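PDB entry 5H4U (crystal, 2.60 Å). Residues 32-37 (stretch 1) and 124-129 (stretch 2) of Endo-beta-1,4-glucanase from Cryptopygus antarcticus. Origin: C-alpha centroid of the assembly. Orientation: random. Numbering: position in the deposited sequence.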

ATOM      1  N   LYS A  32      -4.929  -2.173  -9.484  1.00  9.86           N
ATOM      2  CA  LYS A  32      -6.115  -2.143  -8.647  1.00 10.06           C
ATOM      3  C   LYS A  32      -5.951  -3.182  -7.544  1.00  9.53           C
ATOM      4  O   LYS A  32      -5.710  -4.357  -7.840  1.00  9.94           O
ATOM      5  CB  LYS A  32      -7.363  -2.418  -9.482  1.00 10.17           C
ATOM      6  CG  LYS A  32      -8.602  -2.708  -8.674  1.00 10.19           C
ATOM      7  CD  LYS A  32      -9.754  -3.233  -9.530  1.00 10.36           C
ATOM      8  CE  LYS A  32     -10.867  -3.835  -8.657  1.00 10.71           C
ATOM      9  NZ  LYS A  32     -12.126  -3.044  -8.531  1.00 11.82           N
ATOM     10  N   PRO A  33      -6.023  -2.792  -6.278  1.00  9.30           N
ATOM     11  CA  PRO A  33      -5.711  -3.726  -5.194  1.00  9.49           C
ATOM     12  C   PRO A  33      -6.827  -4.740  -4.968  1.00  9.81           C
ATOM     13  O   PRO A  33      -8.007  -4.483  -5.229  1.00  9.50           O
ATOM     14  CB  PRO A  33      -5.534  -2.802  -3.989  1.00  9.27           C
ATOM     15  CG  PRO A  33      -6.375  -1.620  -4.303  1.00  9.03           C
ATOM     16  CD  PRO A  33      -6.399  -1.457  -5.780  1.00  9.45           C
ATOM     17  N   SER A  34      -6.434  -5.908  -4.456  1.00  9.71           N
ATOM     18  CA  SER A  34      -7.358  -7.037  -4.434  1.00  9.64           C
ATOM     19  C   SER A  34      -8.583  -6.770  -3.569  1.00 10.19           C
ATOM     20  O   SER A  34      -9.670  -7.258  -3.884  1.00 10.73           O
ATOM     21  CB  SER A  34      -6.641  -8.301  -3.974  1.00  9.64           C
ATOM     22  OG  SER A  34      -6.409  -8.279  -2.582  1.00 10.66           O
ATOM     23  N   CYS A  35      -8.453  -5.960  -2.520  1.00  9.98           N
ATOM     24  CA  CYS A  35      -9.596  -5.654  -1.666  1.00 10.28           C
ATOM     25  C   CYS A  35     -10.515  -4.606  -2.285  1.00 10.95           C
ATOM     26  O   CYS A  35     -11.479  -4.175  -1.634  1.00 10.36           O
ATOM     27  CB  CYS A  35      -9.132  -5.166  -0.292  1.00  9.68           C
ATOM     28  SG  CYS A  35      -8.058  -6.310   0.594  1.00  9.85           S
ATOM     29  N   SER A  36     -10.221  -4.169  -3.513  1.00 10.84           N
ATOM     30  CA  SER A  36     -11.082  -3.254  -4.237  1.00 10.76           C
ATOM     31  C   SER A  36     -12.211  -3.963  -4.982  1.00 10.60           C
ATOM     32  O   SER A  36     -13.029  -3.290  -5.605  1.00 10.93           O
ATOM     33  CB  SER A  36     -10.251  -2.415  -5.207  1.00 10.07           C
ATOM     34  N   TRP A  37     -12.296  -5.287  -4.930  1.00 10.52           N
ATOM     35  CA  TRP A  37     -13.475  -5.954  -5.474  1.00 10.55           C
ATOM     36  C   TRP A  37     -14.524  -6.140  -4.383  1.00 11.19           C
ATOM     37  O   TRP A  37     -14.224  -6.175  -3.185  1.00 10.96           O
ATOM     38  CB  TRP A  37     -13.137  -7.311  -6.084  1.00  9.86           C
ATOM     39  CG  TRP A  37     -12.063  -7.273  -7.090  1.00  9.91           C
ATOM     40  CD1 TRP A  37     -10.757  -7.447  -6.859  1.00  9.61           C
ATOM     41  CD2 TRP A  37     -12.198  -7.048  -8.506  1.00 10.35           C
ATOM     42  NE1 TRP A  37     -10.048  -7.335  -8.023  1.00  9.37           N
ATOM     43  CE2 TRP A  37     -10.909  -7.098  -9.057  1.00  9.77           C
ATOM     44  CE3 TRP A  37     -13.283  -6.815  -9.360  1.00 10.11           C
ATOM     45  CZ2 TRP A  37     -10.663  -6.919 -10.422  1.00  9.75           C
ATOM     46  CZ3 TRP A  37     -13.037  -6.643 -10.711  1.00 10.24           C
ATOM     47  CH2 TRP A  37     -11.738  -6.697 -11.227  1.00 10.09           C
TER
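Stretch 2, residues 124-129: QVTNTG

Stretch 2 is already in a strand at Gln 124, and its latter part lies against a short 3-10 segment, Ser 34 to Ser 36, of stretch 1. The register runs in opposite senses: Ser 34 faces Asn 127 with CA atoms 4.7 Å apart, while Cys 35 faces Thr 126 at 5.0 Å between CA atoms. The evidence for the packing is this register, three hydrogen bonds and 264 Å² of buried surface.

Lys 32 points its CA-to-CB bond away from the strand and makes no contact with it. Its NZ instead donates to Ser 36 O at 3.1 Å. Pro 33, at phi/psi -75/153, directs CB toward stretch 2, and the ring packs against Thr 126 and Asn 127: Pro 33 CB lies 3.1 Å from Thr 126 O and 4.0 Å from Asn 127 CB.

At Ser 34 the backbone turns to -63/-30, and its amide donates to the side chain of Asn 127, with Ser 34 N to Asn 127 OD1 at 2.7 Å and an angle of 156° at the hydrogen. The CA-to-CB bond of Asn 127 points sideways, but with chi1 in the t rotamer and chi2 at 61° its OD1 comes nearer to stretch 1. Ser 34 OG, in the p rotamer, accepts a weak bond from Thr 128 N at 3.1 Å, the angle being only 133°.

Cys 35 supplies the backbone-to-backbone link: Cys 35 N donates to Thr 126 O at 2.9 Å and 154°. Its CA-to-CB bond points toward the strand, and with chi1 in the m rotamer Cys 35 SG lies 3.7 Å from Asn 127 N; the residue is also covalently bonded elsewhere in the structure.

Ser 36 N, 4.4 Å from Thr 126 O, bonds instead to Pro 33 O at 2.8 Å, closing the 3-10 turn, and Trp 37 is out of reach.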

ATOM      1  N   GLN A 124      -3.636   0.500   6.522  1.00  8.77           N
ATOM      2  CA  GLN A 124      -4.802  -0.272   6.147  1.00  8.39           C
ATOM      3  C   GLN A 124      -4.426  -1.218   5.016  1.00  8.67           C
ATOM      4  O   GLN A 124      -3.790  -0.812   4.033  1.00  8.72           O
ATOM      5  CB  GLN A 124      -5.961   0.613   5.719  1.00  8.54           C
ATOM      6  CG  GLN A 124      -7.227  -0.217   5.501  1.00  9.45           C
ATOM      7  CD  GLN A 124      -8.387   0.591   5.002  1.00  9.51           C
ATOM      8  OE1 GLN A 124      -8.209   1.664   4.437  1.00  9.46           O
ATOM      9  NE2 GLN A 124      -9.593   0.064   5.179  1.00 10.28           N
ATOM     10  N   VAL A 125      -4.819  -2.478   5.170  1.00  8.36           N
ATOM     11  CA  VAL A 125      -4.513  -3.504   4.191  1.00  8.17           C
ATOM     12  C   VAL A 125      -5.541  -3.389   3.070  1.00  8.85           C
ATOM     13  O   VAL A 125      -6.754  -3.413   3.316  1.00  8.58           O
ATOM     14  CB  VAL A 125      -4.533  -4.890   4.845  1.00  9.01           C
ATOM     15  CG1 VAL A 125      -4.411  -5.998   3.799  1.00  9.19           C
ATOM     16  CG2 VAL A 125      -3.463  -4.987   5.919  1.00  8.40           C
ATOM     17  N   THR A 126      -5.060  -3.203   1.838  1.00  9.07           N
ATOM     18  CA  THR A 126      -5.937  -3.134   0.678  1.00  9.11           C
ATOM     19  C   THR A 126      -5.649  -4.231  -0.351  1.00  9.48           C
ATOM     20  O   THR A 126      -6.348  -4.316  -1.374  1.00  9.07           O
ATOM     21  CB  THR A 126      -5.846  -1.752   0.021  1.00  8.71           C
ATOM     22  OG1 THR A 126      -4.545  -1.555  -0.540  1.00  8.65           O
ATOM     23  CG2 THR A 126      -6.074  -0.699   1.080  1.00  9.01           C
ATOM     24  N   ASN A 127      -4.660  -5.086  -0.104  1.00  9.27           N
ATOM     25  CA  ASN A 127      -4.237  -6.024  -1.125  1.00  9.50           C
ATOM     26  C   ASN A 127      -3.617  -7.232  -0.460  1.00  9.31           C
ATOM     27  O   ASN A 127      -3.083  -7.147   0.645  1.00  9.36           O
ATOM     28  CB  ASN A 127      -3.215  -5.391  -2.076  1.00  9.34           C
ATOM     29  CG  ASN A 127      -2.916  -6.268  -3.248  1.00  9.56           C
ATOM     30  OD1 ASN A 127      -3.806  -6.585  -4.041  1.00  9.73           O
ATOM     31  ND2 ASN A 127      -1.679  -6.719  -3.346  1.00  9.55           N
ATOM     32  N   THR A 128      -3.634  -8.345  -1.168  1.00  9.56           N
ATOM     33  CA  THR A 128      -2.954  -9.543  -0.715  1.00 10.10           C
ATOM     34  C   THR A 128      -1.706  -9.746  -1.547  1.00 10.17           C
ATOM     35  O   THR A 128      -1.774  -9.747  -2.779  1.00 10.27           O
ATOM     36  CB  THR A 128      -3.847 -10.776  -0.811  1.00 10.60           C
ATOM     37  OG1 THR A 128      -4.950 -10.630   0.088  1.00 10.27           O
ATOM     38  CG2 THR A 128      -3.047 -11.999  -0.424  1.00 10.53           C
ATOM     39  N   GLY A 129      -0.568  -9.906  -0.868  1.00 11.00           N
ATOM     40  CA  GLY A 129       0.706 -10.118  -1.524  1.00 11.39           C
ATOM     41  C   GLY A 129       0.932 -11.579  -1.877  1.00 11.66           C
ATOM     42  O   GLY A 129      -0.004 -12.353  -2.085  1.00 11.29           O
TER